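Maltose/maltodextrin transport permease homologue (Bdellovibrio bacteriovorus HD100, PDB 6FFL) binds maltotriose through its MalE solute-binding domain, which is fused to the transmembrane subunit MalF of a maltose/maltodextrin ABC transporter. Local coordinates at the alpha-D-glucopyranose site. Residues are numbered along the deposited sequence; one frame, centred on the assembly and turned at random.

The alpha-D-glucopyranose site. Residues 10-12, 39, 42-43, 46, 65, 67, 114, 163-166, 216, 236, 270, 341, 348, 351, 355. With GLC (alpha-D-glucopyranose), chain B; GLC (alpha-D-glucopyranose), chain C; GLC (alpha-D-glucopyranose), chain D.
One face of the Trp236 indole carries two sugars of the maltotriose: C4 of GLC (chain B) lies over the five-membered ring and C1 of GLC (chain C) over the six-membered ring, 3.7 Å from its centroid. Tyr216 OH lies at the Trp236 edge, in the ring plane, and accepts from NE1, which should help hold the indole's rotation. The Tyr216 ring turns a face to the O6 hydroxyl of GLC (chain B), and Phe165 sets a face against C4 of GLC (chain C). Trp351 lies flat under GLC (chain D), C4 above its five-membered ring and C6 toward the rim. The Arg46 and Arg348 guanidiniums lie face to face, each CZ over the centre of the other, presumably eased by the Glu43 carboxylate, which forms salt bridges to both.

This is the cleft of a periplasmic-type solute-binding protein, and it buries the trisaccharide almost completely. Arg348 folds at its second and third torsions and grips end-on, NH1 to O3 and NH2 to O4 of GLC (chain D), the latter 2.9 Å long. The O4 hydroxyl also donates to the syn lone pair of Glu43 OE1 at 2.8 Å. Asp67 straddles the neighbouring diol with both syn lone pairs, OD1 taking O3 and OD2 taking O2. Glu163 accepts from O6 of GLC (chain D) on the anti lone pair of OE2, while Arg355 NH2 takes the syn one; Phe165 N donates to the same O6 at 2.9 Å.

At the middle sugar, Asn114 OD1 accepts from O2 of GLC (chain C) in plane and from Lys270 NZ above it, at 2.8 Å, while Asn114 ND2 points almost straight (178° at H) to O3 of GLC (chain C), 3.0 Å away.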
# COMPACT_ATOMS: atom_id res chain seq x y z
N GLN A 10 -6.64 -6.12 6.43
CA GLN A 10 -5.35 -5.60 6.88
C GLN A 10 -5.42 -4.09 7.13
O GLN A 10 -4.44 -3.35 6.90
CB GLN A 10 -4.23 -5.96 5.88
CG GLN A 10 -4.56 -5.77 4.38
CD GLN A 10 -4.71 -4.30 4.02
OE1 GLN A 10 -5.82 -3.74 4.10
NE2 GLN A 10 -3.60 -3.67 3.63
N MET A 11 -6.55 -3.61 7.65
CA MET A 11 -6.77 -2.18 7.84
C MET A 11 -6.05 -1.64 9.07
O MET A 11 -6.23 -2.15 10.18
CB MET A 11 -8.27 -1.87 7.98
CG MET A 11 -9.07 -2.13 6.73
SD MET A 11 -10.74 -1.46 6.93
CE MET A 11 -11.55 -2.23 5.53
N ILE A 12 -5.31 -0.54 8.87
CA ILE A 12 -4.65 0.18 9.94
C ILE A 12 -5.68 0.75 10.93
O ILE A 12 -6.87 0.90 10.62
CB ILE A 12 -3.82 1.31 9.30
CG1 ILE A 12 -2.77 1.86 10.26
CG2 ILE A 12 -4.73 2.43 8.80
CD1 ILE A 12 -1.98 3.01 9.65
N TYR A 39 -8.21 -8.57 12.09
CA TYR A 39 -7.09 -7.86 11.48
C TYR A 39 -5.89 -8.80 11.35
O TYR A 39 -5.50 -9.46 12.32
CB TYR A 39 -6.67 -6.66 12.33
CG TYR A 39 -5.36 -6.06 11.86
CD1 TYR A 39 -5.32 -5.19 10.79
CD2 TYR A 39 -4.15 -6.40 12.48
CE1 TYR A 39 -4.13 -4.66 10.33
CE2 TYR A 39 -2.94 -5.87 12.02
CZ TYR A 39 -2.95 -5.00 10.95
OH TYR A 39 -1.77 -4.47 10.50
N THR A 42 -0.73 -7.19 6.30
CA THR A 42 -0.83 -7.50 4.87
C THR A 42 -0.22 -8.84 4.46
O THR A 42 -0.87 -9.65 3.80
CB THR A 42 -0.20 -6.36 4.07
OG1 THR A 42 -1.03 -5.20 4.18
CG2 THR A 42 -0.05 -6.74 2.59
N GLU A 43 1.05 -9.08 4.83
CA GLU A 43 1.70 -10.34 4.45
C GLU A 43 1.00 -11.53 5.08
O GLU A 43 0.73 -12.54 4.42
CB GLU A 43 3.18 -10.30 4.84
CG GLU A 43 3.89 -9.05 4.37
CD GLU A 43 3.84 -8.91 2.86
OE1 GLU A 43 3.50 -7.82 2.37
OE2 GLU A 43 4.15 -9.90 2.16
N ARG A 46 -2.43 -12.38 3.51
CA ARG A 46 -2.32 -13.17 2.28
C ARG A 46 -2.05 -14.63 2.60
O ARG A 46 -2.76 -15.52 2.11
CB ARG A 46 -1.22 -12.61 1.38
CG ARG A 46 -1.01 -13.43 0.10
CD ARG A 46 0.22 -12.98 -0.66
NE ARG A 46 1.45 -13.27 0.08
CZ ARG A 46 2.18 -12.36 0.73
NH1 ARG A 46 1.81 -11.09 0.73
NH2 ARG A 46 3.28 -12.73 1.36
N PRO A 65 -4.71 -5.50 -0.52
CA PRO A 65 -4.23 -4.80 -1.72
C PRO A 65 -4.54 -5.58 -2.99
O PRO A 65 -4.63 -6.81 -2.99
CB PRO A 65 -2.71 -4.70 -1.51
CG PRO A 65 -2.47 -5.05 -0.07
CD PRO A 65 -3.62 -5.89 0.39
N ASP A 67 -2.91 -6.50 -5.58
CA ASP A 67 -2.09 -7.57 -6.15
C ASP A 67 -2.38 -8.92 -5.53
O ASP A 67 -1.89 -9.94 -6.05
CB ASP A 67 -0.58 -7.23 -6.08
CG ASP A 67 -0.07 -6.99 -4.67
OD1 ASP A 67 1.08 -7.40 -4.38
OD2 ASP A 67 -0.78 -6.34 -3.87
N ASN A 114 -3.55 3.95 -2.28
CA ASN A 114 -2.55 2.98 -1.84
C ASN A 114 -1.14 3.40 -2.25
O ASN A 114 -0.26 2.57 -2.39
CB ASN A 114 -2.87 1.57 -2.36
CG ASN A 114 -2.24 0.49 -1.52
OD1 ASN A 114 -2.37 0.51 -0.30
ND2 ASN A 114 -1.54 -0.44 -2.16
N GLU A 163 11.28 -2.75 3.20
CA GLU A 163 10.11 -3.36 2.59
C GLU A 163 10.06 -3.00 1.11
O GLU A 163 10.12 -1.82 0.77
CB GLU A 163 8.85 -2.86 3.30
CG GLU A 163 7.55 -3.52 2.86
CD GLU A 163 7.49 -4.99 3.19
OE1 GLU A 163 8.07 -5.40 4.21
OE2 GLU A 163 6.86 -5.76 2.42
N PRO A 164 9.95 -3.97 0.20
CA PRO A 164 10.09 -3.65 -1.23
C PRO A 164 9.11 -2.61 -1.74
O PRO A 164 9.47 -1.81 -2.62
CB PRO A 164 9.87 -5.01 -1.92
CG PRO A 164 10.27 -6.01 -0.91
CD PRO A 164 9.91 -5.43 0.44
N PHE A 165 7.88 -2.60 -1.24
CA PHE A 165 6.92 -1.58 -1.68
C PHE A 165 7.51 -0.18 -1.52
O PHE A 165 7.25 0.71 -2.34
CB PHE A 165 5.63 -1.70 -0.87
CG PHE A 165 4.45 -0.98 -1.47
CD1 PHE A 165 3.90 -1.41 -2.68
CD2 PHE A 165 3.88 0.09 -0.81
CE1 PHE A 165 2.78 -0.77 -3.23
CE2 PHE A 165 2.77 0.75 -1.34
CZ PHE A 165 2.22 0.32 -2.56
N PHE A 166 8.32 0.02 -0.48
CA PHE A 166 8.81 1.36 -0.16
C PHE A 166 10.04 1.75 -0.97
O PHE A 166 10.32 2.96 -1.09
CB PHE A 166 9.09 1.44 1.34
CG PHE A 166 7.83 1.44 2.18
CD1 PHE A 166 7.14 0.26 2.43
CD2 PHE A 166 7.34 2.63 2.71
CE1 PHE A 166 5.97 0.26 3.20
CE2 PHE A 166 6.17 2.63 3.48
CZ PHE A 166 5.50 1.45 3.72
N TYR A 216 8.29 -0.34 9.98
CA TYR A 216 7.14 0.53 9.75
C TYR A 216 6.74 1.27 11.01
O TYR A 216 6.54 2.50 11.00
CB TYR A 216 5.95 -0.26 9.20
CG TYR A 216 4.78 0.66 8.90
CD1 TYR A 216 4.63 1.22 7.63
CD2 TYR A 216 3.83 0.98 9.87
CE1 TYR A 216 3.56 2.08 7.35
CE2 TYR A 216 2.77 1.83 9.60
CZ TYR A 216 2.65 2.38 8.34
OH TYR A 216 1.58 3.22 8.08
N TRP A 236 -2.98 5.50 3.35
CA TRP A 236 -3.63 4.84 4.48
C TRP A 236 -3.24 5.46 5.81
O TRP A 236 -3.92 5.22 6.81
CB TRP A 236 -3.26 3.34 4.53
CG TRP A 236 -1.76 3.14 4.61
CD1 TRP A 236 -0.98 3.21 5.73
CD2 TRP A 236 -0.86 2.87 3.52
NE1 TRP A 236 0.34 3.00 5.41
CE2 TRP A 236 0.44 2.79 4.05
CE3 TRP A 236 -1.04 2.68 2.14
CZ2 TRP A 236 1.56 2.52 3.26
CZ3 TRP A 236 0.09 2.43 1.34
CH2 TRP A 236 1.36 2.36 1.91
N LYS A 270 -7.26 -1.17 -2.27
CA LYS A 270 -7.44 -2.32 -1.39
C LYS A 270 -8.93 -2.64 -1.42
O LYS A 270 -9.75 -1.72 -1.35
CB LYS A 270 -6.93 -2.03 0.03
CG LYS A 270 -5.42 -1.69 0.09
CD LYS A 270 -5.01 -1.20 1.47
CE LYS A 270 -5.48 0.24 1.72
NZ LYS A 270 -4.89 1.22 0.75
N MET A 341 -0.77 -0.58 -9.97
CA MET A 341 -0.32 -1.78 -9.28
C MET A 341 -0.54 -3.00 -10.16
O MET A 341 -1.66 -3.24 -10.62
CB MET A 341 -1.10 -1.95 -7.97
CG MET A 341 -0.77 -3.22 -7.19
SD MET A 341 0.88 -3.07 -6.45
CE MET A 341 0.52 -3.39 -4.72
N ARG A 348 3.98 -11.55 -7.10
CA ARG A 348 4.25 -12.11 -5.79
C ARG A 348 5.69 -12.62 -5.70
O ARG A 348 6.39 -12.39 -4.71
CB ARG A 348 3.25 -13.24 -5.50
CG ARG A 348 3.53 -14.02 -4.25
CD ARG A 348 3.01 -13.29 -3.04
NE ARG A 348 4.06 -12.55 -2.34
CZ ARG A 348 3.96 -11.27 -1.99
NH1 ARG A 348 2.88 -10.57 -2.30
NH2 ARG A 348 4.94 -10.69 -1.31
N TRP A 351 8.01 -9.55 -5.44
CA TRP A 351 8.08 -8.98 -4.10
C TRP A 351 8.90 -9.85 -3.17
O TRP A 351 9.72 -9.35 -2.38
CB TRP A 351 6.68 -8.82 -3.51
CG TRP A 351 5.79 -7.79 -4.11
CD1 TRP A 351 4.48 -7.97 -4.45
CD2 TRP A 351 6.11 -6.42 -4.41
NE1 TRP A 351 3.96 -6.79 -4.95
CE2 TRP A 351 4.94 -5.83 -4.94
CE3 TRP A 351 7.26 -5.63 -4.28
CZ2 TRP A 351 4.89 -4.49 -5.34
CZ3 TRP A 351 7.20 -4.30 -4.68
CH2 TRP A 351 6.03 -3.75 -5.21
N ARG A 355 12.51 -8.79 -1.40
CA ARG A 355 12.66 -8.65 0.04
C ARG A 355 13.84 -9.47 0.55
O ARG A 355 14.63 -8.98 1.37
CB ARG A 355 11.38 -9.06 0.77
CG ARG A 355 11.38 -8.68 2.25
CD ARG A 355 10.18 -9.27 2.99
NE ARG A 355 8.92 -8.71 2.49
CZ ARG A 355 8.05 -9.36 1.72
NH1 ARG A 355 8.30 -10.61 1.35
NH2 ARG A 355 6.94 -8.76 1.33
C1 GLC B . -1.49 -0.68 7.35
C2 GLC B . -2.37 -0.41 6.12
C3 GLC B . -1.86 -1.17 4.90
C4 GLC B . -0.36 -0.93 4.69
C5 GLC B . 0.41 -1.22 5.98
C6 GLC B . 1.89 -0.86 5.84
O1 GLC B . -1.66 -2.04 7.76
O2 GLC B . -3.71 -0.85 6.36
O3 GLC B . -2.63 -0.76 3.75
O4 GLC B . 0.07 -1.79 3.62
O5 GLC B . -0.10 -0.44 7.06
O6 GLC B . 2.62 -1.28 7.00
C1 GLC C . 0.69 -1.02 2.60
C2 GLC C . 0.03 -1.26 1.25
C3 GLC C . 0.32 -2.64 0.69
C4 GLC C . 1.83 -2.86 0.71
C5 GLC C . 2.34 -2.68 2.14
C6 GLC C . 3.86 -2.89 2.21
O2 GLC C . -1.38 -1.06 1.40
O3 GLC C . -0.17 -2.70 -0.66
O4 GLC C . 2.12 -4.18 0.29
O5 GLC C . 2.07 -1.34 2.54
O6 GLC C . 4.27 -3.08 3.58
C1 GLC D . 2.55 -4.26 -1.06
C2 GLC D . 1.82 -5.42 -1.75
C3 GLC D . 2.21 -6.74 -1.07
C4 GLC D . 3.71 -6.92 -1.10
C5 GLC D . 4.40 -5.71 -0.45
C6 GLC D . 5.91 -5.78 -0.66
O2 GLC D . 0.39 -5.22 -1.72
O3 GLC D . 1.59 -7.84 -1.77
O4 GLC D . 4.05 -8.11 -0.39
O5 GLC D . 3.96 -4.51 -1.10
O6 GLC D . 6.61 -4.82 0.15
O HOH W 1 -0.23 -9.62 -0.60
O HOH W 2 -6.13 -1.11 4.60
O HOH W 3 3.72 -5.74 4.07